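Local structure of putative silent information regulator 2,Putative silent information regulator 2 (5OL0) at residues A211-I216 with P238-N243; H14-P19 with R278-R283; T58-N63 with A92-L97; D74-T79 with V189-E194. The protein probably removes acetyl groups from lysine side chains of proteins at the expense of NAD, as a zinc-containing class I sirtuin thought to regulate gene expression. All coordinates share one frame; numbering follows the deposited sequence.

Contact 1 (A211-I216 with P238-N243)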
# COMPACT_ATOMS: atom_id res chain seq x y z
N ALA A 211 5.93 -7.28 -15.88
CA ALA A 211 7.00 -6.81 -14.96
C ALA A 211 8.32 -7.54 -15.22
O ALA A 211 8.33 -8.72 -15.54
CB ALA A 211 6.61 -6.99 -13.51
N GLU A 212 9.42 -6.84 -15.02
CA GLU A 212 10.79 -7.42 -15.05
C GLU A 212 11.32 -7.66 -13.63
O GLU A 212 12.35 -8.28 -13.45
CB GLU A 212 11.76 -6.44 -15.74
CG GLU A 212 11.58 -6.37 -17.24
CD GLU A 212 12.24 -5.14 -17.95
OE1 GLU A 212 12.65 -4.11 -17.36
OE2 GLU A 212 12.31 -5.23 -19.18
N LEU A 213 10.62 -7.12 -12.63
CA LEU A 213 11.04 -7.12 -11.24
C LEU A 213 9.87 -6.61 -10.41
O LEU A 213 9.17 -5.64 -10.81
CB LEU A 213 12.26 -6.23 -11.03
CG LEU A 213 12.70 -6.06 -9.58
CD1 LEU A 213 13.19 -7.35 -8.95
CD2 LEU A 213 13.73 -4.95 -9.49
N VAL A 214 9.67 -7.25 -9.27
CA VAL A 214 8.65 -6.84 -8.35
C VAL A 214 9.30 -6.68 -6.98
O VAL A 214 10.16 -7.48 -6.59
CB VAL A 214 7.41 -7.74 -8.41
CG1 VAL A 214 7.73 -9.16 -8.13
CG2 VAL A 214 6.35 -7.27 -7.44
N ILE A 215 9.02 -5.56 -6.33
CA ILE A 215 9.55 -5.23 -5.03
C ILE A 215 8.31 -4.96 -4.23
O ILE A 215 7.47 -4.11 -4.61
CB ILE A 215 10.41 -3.93 -5.05
CG1 ILE A 215 11.58 -4.07 -6.04
CG2 ILE A 215 10.92 -3.61 -3.65
CD1 ILE A 215 12.46 -2.81 -6.13
N ILE A 216 8.19 -5.69 -3.12
CA ILE A 216 6.95 -5.81 -2.39
C ILE A 216 7.29 -5.36 -0.98
O ILE A 216 8.03 -6.07 -0.27
CB ILE A 216 6.50 -7.29 -2.36
CG1 ILE A 216 6.35 -7.80 -3.77
CG2 ILE A 216 5.25 -7.51 -1.47
CD1 ILE A 216 6.20 -9.33 -3.88
N PRO A 238 12.53 -11.84 -10.78
CA PRO A 238 12.80 -11.71 -9.37
C PRO A 238 11.66 -11.00 -8.61
O PRO A 238 11.00 -10.05 -9.16
CB PRO A 238 14.09 -10.89 -9.29
CG PRO A 238 14.30 -10.34 -10.65
CD PRO A 238 13.53 -11.15 -11.61
N ARG A 239 11.42 -11.47 -7.38
CA ARG A 239 10.42 -10.90 -6.52
C ARG A 239 11.09 -10.62 -5.18
O ARG A 239 11.58 -11.52 -4.54
CB ARG A 239 9.21 -11.82 -6.38
CG ARG A 239 8.61 -12.30 -7.69
CD ARG A 239 7.26 -12.99 -7.50
NE ARG A 239 7.41 -14.24 -6.77
CZ ARG A 239 6.41 -15.10 -6.51
NH1 ARG A 239 5.17 -14.90 -6.93
NH2 ARG A 239 6.67 -16.21 -5.85
N VAL A 240 11.16 -9.35 -4.80
CA VAL A 240 11.92 -8.92 -3.66
C VAL A 240 10.90 -8.57 -2.60
O VAL A 240 10.05 -7.72 -2.84
CB VAL A 240 12.80 -7.67 -4.02
CG1 VAL A 240 13.44 -7.10 -2.78
CG2 VAL A 240 13.91 -8.09 -4.97
N VAL A 241 10.96 -9.21 -1.45
CA VAL A 241 9.97 -8.93 -0.40
C VAL A 241 10.74 -8.28 0.72
O VAL A 241 11.72 -8.87 1.19
CB VAL A 241 9.23 -10.17 0.09
CG1 VAL A 241 8.23 -9.79 1.17
CG2 VAL A 241 8.55 -10.88 -1.09
N MET A 242 10.37 -7.05 1.07
CA MET A 242 10.86 -6.37 2.29
C MET A 242 9.78 -6.35 3.36
O MET A 242 8.79 -5.62 3.25
CB MET A 242 11.29 -4.94 1.99
CG MET A 242 12.35 -4.81 0.91
SD MET A 242 12.82 -3.08 0.62
CE MET A 242 14.22 -3.38 -0.44
N ASN A 243 9.96 -7.16 4.40
CA ASN A 243 8.89 -7.33 5.39
C ASN A 243 9.53 -7.78 6.72
O ASN A 243 10.58 -8.39 6.71
CB ASN A 243 7.86 -8.36 4.87
CG ASN A 243 6.48 -8.21 5.53
OD1 ASN A 243 6.30 -8.61 6.67
ND2 ASN A 243 5.51 -7.63 4.81
O HOH W 1 6.01 -7.06 1.84
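Two adjacent parallel strands of the Rossmann-type sheet of the sirtuin fold, 213-216 and 239-242, run side by side with their axes 4.7 Å apart and only 10° from parallel. Four backbone hydrogen bonds join them in the ladder of a regular parallel pair: V214 N to P238 O, V240 N to V214 O, I216 N to V240 O and M242 N to I216 O. The third, 2.8 Å from I216 N to V240 O, runs most nearly along the C=O axis. Proline suits the position just before the second strand, where its carbonyl accepts and no N-H is required of it.

On the face of I215 and V240, the side chain of L213 crosses the ring of P238 at about a right angle, its CD1 3.6 Å from P238 CG, and also reaches CG2 of V240; L24 and I28 of helix 21-30 cover this side. On the face of V214, R239, I216 and V241, V214 and the aliphatic stem of R239 lie alongside each other, with V214 CG1 only 3.3 Å from R239 CG. I216 and V241 cross obliquely, I216 CG1 standing anti to the carbonyl carbon and CD1 meeting V241 CG2. Beta-branched residues suit such a buried, extended backbone.

The chain of R239 bends at chi3 (-67°), leading its guanidinium away to a salt bridge with D279. N243, probably an NAD-binding residue, donates from ND2 to a water 3.1 Å away, which in turn gives a weak bond to I216 O.

Contact 2 (H14-P19 with R278-R283)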
# COMPACT_ATOMS: atom_id res chain seq x y z
N HIS A 14 20.34 -18.48 -7.95
CA HIS A 14 19.39 -17.40 -7.94
C HIS A 14 19.41 -16.56 -9.23
O HIS A 14 20.46 -16.14 -9.72
CB HIS A 14 19.64 -16.47 -6.73
CG HIS A 14 18.38 -15.87 -6.22
ND1 HIS A 14 17.75 -14.86 -6.89
CD2 HIS A 14 17.56 -16.21 -5.19
CE1 HIS A 14 16.61 -14.57 -6.28
NE2 HIS A 14 16.47 -15.37 -5.25
N VAL A 15 18.24 -16.22 -9.72
CA VAL A 15 18.13 -15.29 -10.85
C VAL A 15 18.92 -13.98 -10.61
O VAL A 15 19.36 -13.35 -11.58
CB VAL A 15 16.62 -15.00 -11.12
CG1 VAL A 15 16.39 -13.84 -12.03
CG2 VAL A 15 15.97 -16.24 -11.73
N LEU A 16 19.07 -13.54 -9.35
CA LEU A 16 19.78 -12.29 -9.07
C LEU A 16 21.33 -12.43 -9.01
O LEU A 16 22.01 -11.42 -8.85
CB LEU A 16 19.29 -11.62 -7.78
CG LEU A 16 17.87 -11.09 -7.77
CD1 LEU A 16 17.53 -10.61 -6.36
CD2 LEU A 16 17.69 -9.96 -8.79
N GLY A 17 21.84 -13.66 -9.06
CA GLY A 17 23.26 -13.94 -8.87
C GLY A 17 23.46 -14.04 -7.38
O GLY A 17 23.34 -15.09 -6.82
N GLU A 18 23.69 -12.90 -6.73
CA GLU A 18 23.74 -12.85 -5.27
C GLU A 18 22.44 -12.28 -4.77
O GLU A 18 22.09 -11.17 -5.13
CB GLU A 18 24.89 -11.97 -4.80
CG GLU A 18 26.26 -12.51 -5.17
CD GLU A 18 26.44 -13.93 -4.64
OE1 GLU A 18 26.49 -14.09 -3.40
OE2 GLU A 18 26.50 -14.86 -5.48
N PRO A 19 21.71 -13.02 -3.93
CA PRO A 19 20.39 -12.54 -3.47
C PRO A 19 20.52 -11.52 -2.31
O PRO A 19 20.09 -11.78 -1.18
CB PRO A 19 19.68 -13.85 -3.04
CG PRO A 19 20.79 -14.72 -2.59
CD PRO A 19 21.95 -14.42 -3.50
N ARG A 278 13.86 -17.29 -7.59
CA ARG A 278 13.70 -15.88 -7.94
C ARG A 278 13.19 -14.96 -6.81
O ARG A 278 13.12 -13.77 -7.03
CB ARG A 278 12.89 -15.72 -9.26
CG ARG A 278 11.56 -16.47 -9.38
CD ARG A 278 10.50 -15.85 -8.53
NE ARG A 278 9.17 -16.38 -8.74
CZ ARG A 278 8.25 -15.89 -9.58
NH1 ARG A 278 8.47 -14.84 -10.38
NH2 ARG A 278 7.09 -16.47 -9.60
N ASP A 279 12.85 -15.51 -5.64
CA ASP A 279 12.33 -14.78 -4.48
C ASP A 279 13.42 -14.55 -3.48
O ASP A 279 14.35 -15.35 -3.37
CB ASP A 279 11.24 -15.59 -3.77
CG ASP A 279 10.05 -15.83 -4.62
OD1 ASP A 279 9.80 -15.03 -5.53
OD2 ASP A 279 9.34 -16.82 -4.38
N VAL A 280 13.39 -13.37 -2.88
CA VAL A 280 14.23 -13.04 -1.76
C VAL A 280 13.44 -12.24 -0.73
O VAL A 280 12.57 -11.45 -1.10
CB VAL A 280 15.48 -12.31 -2.28
CG1 VAL A 280 15.11 -11.02 -2.97
CG2 VAL A 280 16.43 -12.08 -1.15
N LEU A 281 13.69 -12.54 0.54
CA LEU A 281 13.11 -11.82 1.68
C LEU A 281 14.15 -11.04 2.45
O LEU A 281 15.14 -11.62 2.89
CB LEU A 281 12.51 -12.78 2.65
CG LEU A 281 11.85 -12.23 3.90
CD1 LEU A 281 10.62 -11.39 3.60
CD2 LEU A 281 11.47 -13.44 4.72
N PHE A 282 13.96 -9.73 2.54
CA PHE A 282 14.86 -8.86 3.26
C PHE A 282 14.10 -8.45 4.49
O PHE A 282 13.12 -7.69 4.40
CB PHE A 282 15.24 -7.64 2.42
CG PHE A 282 16.11 -7.97 1.23
CD1 PHE A 282 17.38 -8.48 1.41
CD2 PHE A 282 15.67 -7.75 -0.07
CE1 PHE A 282 18.20 -8.78 0.33
CE2 PHE A 282 16.49 -8.00 -1.17
CZ PHE A 282 17.74 -8.56 -0.97
N ARG A 283 14.55 -8.95 5.65
CA ARG A 283 13.93 -8.66 6.96
C ARG A 283 14.44 -7.32 7.47
O ARG A 283 15.27 -6.70 6.85
CB ARG A 283 14.33 -9.72 7.97
CG ARG A 283 13.93 -11.14 7.67
CD ARG A 283 12.44 -11.28 7.53
NE ARG A 283 11.70 -11.29 8.81
CZ ARG A 283 11.35 -12.38 9.51
NH1 ARG A 283 11.69 -13.60 9.14
NH2 ARG A 283 10.65 -12.22 10.61
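H14 makes the polar link between the N-terminal loop 14-19 and the edge strand 279-282. Its NE2 donates to the backbone oxygen of D279, 2.8 Å from NE2 to D279 O and almost straight at 177°. The oxygen lies in the imidazole plane, yet the donor sits well above the carbonyl plane, so the ring approaches the peptide over its flat side. H14 CE1 comes 3.5 Å from R278 C. Apolar contacts flank this bond: V15 CG2 lies against R278 CB, the side chains of L16 and V280 cross at about a right angle, CD1 meeting CG1, and P19 meets V280 CG2 with both its ring and its carbonyl oxygen.

The second shell fixes the imidazole. L16 N donates to ND1, 3.1 Å from L16 N to H14 ND1 and in the ring plane, so ND1 acts as acceptor and NE2 carries the proton; histidine suits a place needing both roles. P19 CB lies over one face of the H14 ring, toward its rim. A type I turn from H14 to G17 folds the loop, with G17 at phi 85°, easy for glycine.

Strand 279-282, one of the two outermost in the parallel sheet, pairs with strand 239-242, while L16 also packs on L24 and Y27 of helix 21-30.

Contact 3 (T58-N63 with A92-L97)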
# COMPACT_ATOMS: atom_id res chain seq x y z
N THR A 58 -1.84 2.26 21.65
CA THR A 58 -2.45 3.26 20.76
C THR A 58 -3.87 3.66 21.20
O THR A 58 -4.59 2.93 21.92
CB THR A 58 -2.49 2.83 19.24
OG1 THR A 58 -3.30 1.65 19.04
CG2 THR A 58 -1.08 2.61 18.68
N GLY A 59 -4.26 4.87 20.76
CA GLY A 59 -5.60 5.35 20.92
C GLY A 59 -6.50 4.53 20.04
O GLY A 59 -7.59 4.16 20.46
N ILE A 60 -6.04 4.23 18.83
CA ILE A 60 -6.85 3.44 17.91
C ILE A 60 -7.28 2.07 18.53
O ILE A 60 -8.46 1.72 18.46
CB ILE A 60 -6.19 3.31 16.50
CG1 ILE A 60 -7.18 2.74 15.50
CG2 ILE A 60 -4.93 2.46 16.49
CD1 ILE A 60 -8.27 3.71 15.15
N TYR A 61 -6.35 1.35 19.18
CA TYR A 61 -6.68 0.05 19.84
C TYR A 61 -7.71 0.16 21.01
O TYR A 61 -8.67 -0.67 21.13
CB TYR A 61 -5.37 -0.57 20.31
CG TYR A 61 -5.48 -1.86 21.04
CD1 TYR A 61 -5.73 -1.90 22.43
CD2 TYR A 61 -5.27 -3.07 20.37
CE1 TYR A 61 -5.78 -3.12 23.11
CE2 TYR A 61 -5.32 -4.27 21.03
CZ TYR A 61 -5.57 -4.30 22.40
OH TYR A 61 -5.62 -5.51 23.02
N ALA A 62 -7.51 1.19 21.84
CA ALA A 62 -8.39 1.49 23.00
C ALA A 62 -9.86 1.57 22.59
O ALA A 62 -10.73 0.95 23.18
CB ALA A 62 -7.97 2.80 23.66
N ASN A 63 -10.10 2.36 21.54
CA ASN A 63 -11.40 2.47 20.90
C ASN A 63 -12.01 1.10 20.52
O ASN A 63 -13.08 0.74 21.04
CB ASN A 63 -11.23 3.37 19.66
CG ASN A 63 -12.54 3.85 19.06
OD1 ASN A 63 -13.63 3.31 19.33
ND2 ASN A 63 -12.44 4.87 18.23
N ALA A 92 -12.07 6.74 12.05
CA ALA A 92 -11.57 7.71 11.09
C ALA A 92 -11.03 8.96 11.79
O ALA A 92 -10.05 9.53 11.38
CB ALA A 92 -12.65 8.06 10.11
N ARG A 93 -11.71 9.38 12.84
CA ARG A 93 -11.31 10.52 13.63
C ARG A 93 -9.92 10.38 14.28
O ARG A 93 -9.25 11.38 14.52
CB ARG A 93 -12.29 10.70 14.81
CG ARG A 93 -13.41 11.64 14.59
CD ARG A 93 -14.11 11.97 15.92
NE ARG A 93 -14.94 10.87 16.41
CZ ARG A 93 -16.10 10.46 15.86
NH1 ARG A 93 -16.61 11.02 14.76
NH2 ARG A 93 -16.76 9.43 16.40
N GLU A 94 -9.55 9.15 14.63
CA GLU A 94 -8.27 8.86 15.27
C GLU A 94 -7.08 8.56 14.37
O GLU A 94 -5.95 8.80 14.76
CB GLU A 94 -8.48 7.74 16.30
CG GLU A 94 -9.49 8.17 17.36
CD GLU A 94 -9.48 7.26 18.56
OE1 GLU A 94 -9.78 6.05 18.41
OE2 GLU A 94 -9.18 7.78 19.67
N LEU A 95 -7.31 8.09 13.15
CA LEU A 95 -6.21 7.70 12.28
C LEU A 95 -5.50 8.85 11.63
O LEU A 95 -4.37 8.68 11.25
CB LEU A 95 -6.70 6.76 11.21
CG LEU A 95 -6.98 5.34 11.70
CD1 LEU A 95 -7.94 4.70 10.72
CD2 LEU A 95 -5.72 4.51 11.82
N ASN A 96 -6.19 9.99 11.46
CA ASN A 96 -5.58 11.22 10.92
C ASN A 96 -5.05 11.06 9.50
O ASN A 96 -4.01 11.56 9.17
CB ASN A 96 -4.45 11.71 11.88
CG ASN A 96 -4.97 12.72 12.86
OD1 ASN A 96 -5.78 13.57 12.50
ND2 ASN A 96 -4.52 12.61 14.12
N LEU A 97 -5.78 10.31 8.67
CA LEU A 97 -5.31 9.96 7.34
C LEU A 97 -5.64 11.01 6.29
O LEU A 97 -5.38 10.79 5.12
CB LEU A 97 -5.89 8.60 6.91
CG LEU A 97 -5.31 7.48 7.78
CD1 LEU A 97 -5.99 6.15 7.48
CD2 LEU A 97 -3.84 7.35 7.61
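E94 reaches from the last turn of helix 85-95 toward the first turn of helix 59-67. Its CB, directed at that helix, meets CD1 of I60, 4.2 Å from E94 CB to I60 CD1. CG stands anti to the carbonyl carbon (chi1 -60°) and the chain then runs extended (chi2 -166°), which carries the carboxylate past I60 to N63. There OE1 accepts from the amide of N63, 2.9 Å from N63 ND2 to E94 OE1, and also lies 3.3 Å from N63 CB. The donor comes from above the carboxylate plane while OE1 lies close to the amide plane, the two planes being 68° apart. The carboxylate also passes the carbonyl oxygen of G59, 3.5 Å from E94 OE1 to G59 O, an approach of two oxygens that brings no bond of its own.

Beneath the polar pair, I60 CD1 packs on CG of L95, two branched aliphatic residues filling the buried side. T58 is the N-cap of helix 59-67, its OG1 accepting from Y61 N.

N63 ND2 also donates to S90 OG, so one amide ties helix 59-67 to two successive turns of helix 85-95. The link is neutral-to-anion, which probably steadies the carboxylate without a countercharge from N63.

Contact 4 (D74-T79 with V189-E194)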
# COMPACT_ATOMS: atom_id res chain seq x y z
N ASP A 74 -12.90 -5.49 10.59
CA ASP A 74 -14.35 -5.35 10.45
C ASP A 74 -14.79 -3.88 10.54
O ASP A 74 -15.90 -3.54 10.15
CB ASP A 74 -15.09 -6.16 11.51
CG ASP A 74 -14.48 -7.52 11.71
OD1 ASP A 74 -14.59 -8.36 10.79
OD2 ASP A 74 -13.84 -7.69 12.78
N ALA A 75 -13.93 -3.02 11.07
CA ALA A 75 -14.16 -1.59 11.01
C ALA A 75 -14.26 -1.13 9.56
O ALA A 75 -14.91 -0.10 9.28
CB ALA A 75 -13.03 -0.86 11.71
N PHE A 76 -13.60 -1.86 8.64
CA PHE A 76 -13.61 -1.62 7.19
C PHE A 76 -14.56 -2.53 6.47
O PHE A 76 -14.43 -2.79 5.28
CB PHE A 76 -12.21 -1.69 6.60
CG PHE A 76 -11.28 -0.65 7.16
CD1 PHE A 76 -11.28 0.64 6.66
CD2 PHE A 76 -10.46 -0.95 8.22
CE1 PHE A 76 -10.44 1.62 7.20
CE2 PHE A 76 -9.62 0.01 8.77
CZ PHE A 76 -9.60 1.30 8.26
N SER A 77 -15.61 -2.92 7.14
CA SER A 77 -16.59 -3.72 6.49
C SER A 77 -17.77 -2.84 6.16
O SER A 77 -18.22 -2.02 6.95
CB SER A 77 -16.98 -4.95 7.30
OG SER A 77 -18.03 -4.65 8.13
N LEU A 78 -18.22 -3.00 4.93
CA LEU A 78 -19.30 -2.29 4.41
C LEU A 78 -20.59 -2.59 5.17
O LEU A 78 -21.42 -1.70 5.43
CB LEU A 78 -19.38 -2.66 2.93
CG LEU A 78 -20.21 -1.70 2.12
CD1 LEU A 78 -19.65 -0.30 2.19
CD2 LEU A 78 -20.23 -2.22 0.69
N THR A 79 -20.77 -3.84 5.56
CA THR A 79 -21.96 -4.21 6.34
C THR A 79 -21.99 -3.60 7.77
O THR A 79 -23.02 -3.06 8.20
CB THR A 79 -22.24 -5.76 6.29
OG1 THR A 79 -23.32 -6.03 7.18
CG2 THR A 79 -21.00 -6.63 6.67
N VAL A 189 -12.36 5.22 0.58
CA VAL A 189 -11.60 4.01 0.92
C VAL A 189 -12.41 2.83 0.44
O VAL A 189 -13.58 2.81 0.63
CB VAL A 189 -11.37 3.89 2.42
CG1 VAL A 189 -10.68 2.58 2.76
CG2 VAL A 189 -10.48 5.04 2.86
N VAL A 190 -11.77 1.86 -0.23
CA VAL A 190 -12.43 0.62 -0.59
C VAL A 190 -12.61 -0.23 0.70
O VAL A 190 -11.65 -0.58 1.38
CB VAL A 190 -11.67 -0.17 -1.67
CG1 VAL A 190 -12.43 -1.47 -2.07
CG2 VAL A 190 -11.45 0.67 -2.92
N PHE A 191 -13.86 -0.55 1.03
CA PHE A 191 -14.14 -1.38 2.20
C PHE A 191 -14.25 -2.84 1.77
O PHE A 191 -14.52 -3.15 0.57
CB PHE A 191 -15.46 -0.96 2.85
CG PHE A 191 -15.34 0.16 3.85
CD1 PHE A 191 -14.36 1.15 3.72
CD2 PHE A 191 -16.21 0.23 4.93
CE1 PHE A 191 -14.25 2.17 4.63
CE2 PHE A 191 -16.12 1.27 5.83
CZ PHE A 191 -15.14 2.24 5.69
N PHE A 192 -14.07 -3.73 2.73
CA PHE A 192 -14.37 -5.17 2.48
C PHE A 192 -15.80 -5.31 1.93
O PHE A 192 -16.74 -4.75 2.47
CB PHE A 192 -14.09 -6.03 3.75
CG PHE A 192 -12.66 -6.09 4.11
CD1 PHE A 192 -11.80 -6.93 3.41
CD2 PHE A 192 -12.14 -5.26 5.08
CE1 PHE A 192 -10.43 -6.96 3.68
CE2 PHE A 192 -10.76 -5.27 5.37
CZ PHE A 192 -9.91 -6.13 4.68
N GLY A 193 -15.93 -5.92 0.77
CA GLY A 193 -17.22 -6.04 0.13
C GLY A 193 -17.50 -5.00 -0.94
O GLY A 193 -18.54 -5.03 -1.57
N GLU A 194 -16.56 -4.10 -1.19
CA GLU A 194 -16.71 -3.12 -2.25
C GLU A 194 -15.84 -3.47 -3.44
O GLU A 194 -14.83 -4.20 -3.31
CB GLU A 194 -16.27 -1.74 -1.77
CG GLU A 194 -17.31 -0.66 -1.70
CD GLU A 194 -16.70 0.68 -1.21
OE1 GLU A 194 -16.38 0.81 0.03
OE2 GLU A 194 -16.51 1.59 -2.06
O HOH W 2 -18.90 -5.88 4.13
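Three phenylalanines set the geometry where the loop leading into helix 78-83 meets loop 189-194, beside the peptide-binding cleft of this sirtuin. The rings of F76 and F191 form a T-shaped pair: the edge of F76 is turned to the face of F191, with planes at 76° and centroids 5.7 Å apart. F191 also takes a CH-pi contact over a face from F76 CA, 4.0 Å from the ring centroid and close to the normal, so one residue meets it with both backbone and ring. F192 presents its edge instead, its CD2 lying against F76 CB and near F76 O. F191 also gives its edge to L78 N; flat, apolar rings suit such mixed packing.

Backbone bonds hold the rings in place. F192 N donates to F76 O at 2.7 Å, nearly along the C=O axis. L78 N returns a weak bond to F192 O, which also accepts from a water bound by T79 N. L78 lays its CB 3.4 Å from F192 O and sends CD1 and CD2 toward E194 and G193.

A type II turn runs from F191 to E194; G193, at phi 98°, fits its third position, where a CB would collide with the carbonyl oxygen of F192. E194 OE1 accepts from F191 N and forms a salt bridge with K186.

F76, V189 and F192 pack on a modified side chain of the bound peptide. S77 N-caps helix 78-83, bonding L80 N, while loop 189-194 links strand 185-187 of the small antiparallel sheet to helix 198-207.

Contacts 1 and 2 lie together, centres about 9 Å apart, on three successive strands of the parallel sheet, 213-217, 239-242 and 279-282; V241 joins the last two through probable hydrogen bonds to V280 and F282. Contacts 3 and 4 are on the other side of the chain's centre, about 28 to 37 Å from this pair and 17 Å from each other, centre to centre. They lie by helices 59-67, 78-83 and 85-95, contact 4 also reaching the loop after the small antiparallel sheet, and their segments alternate along the sequence. Contact 2 joins the N-terminal loop to the last strand, so its loop encloses the other three. The sheet half carries a probable NAD-binding residue, whereas contact 4 touches the bound peptide.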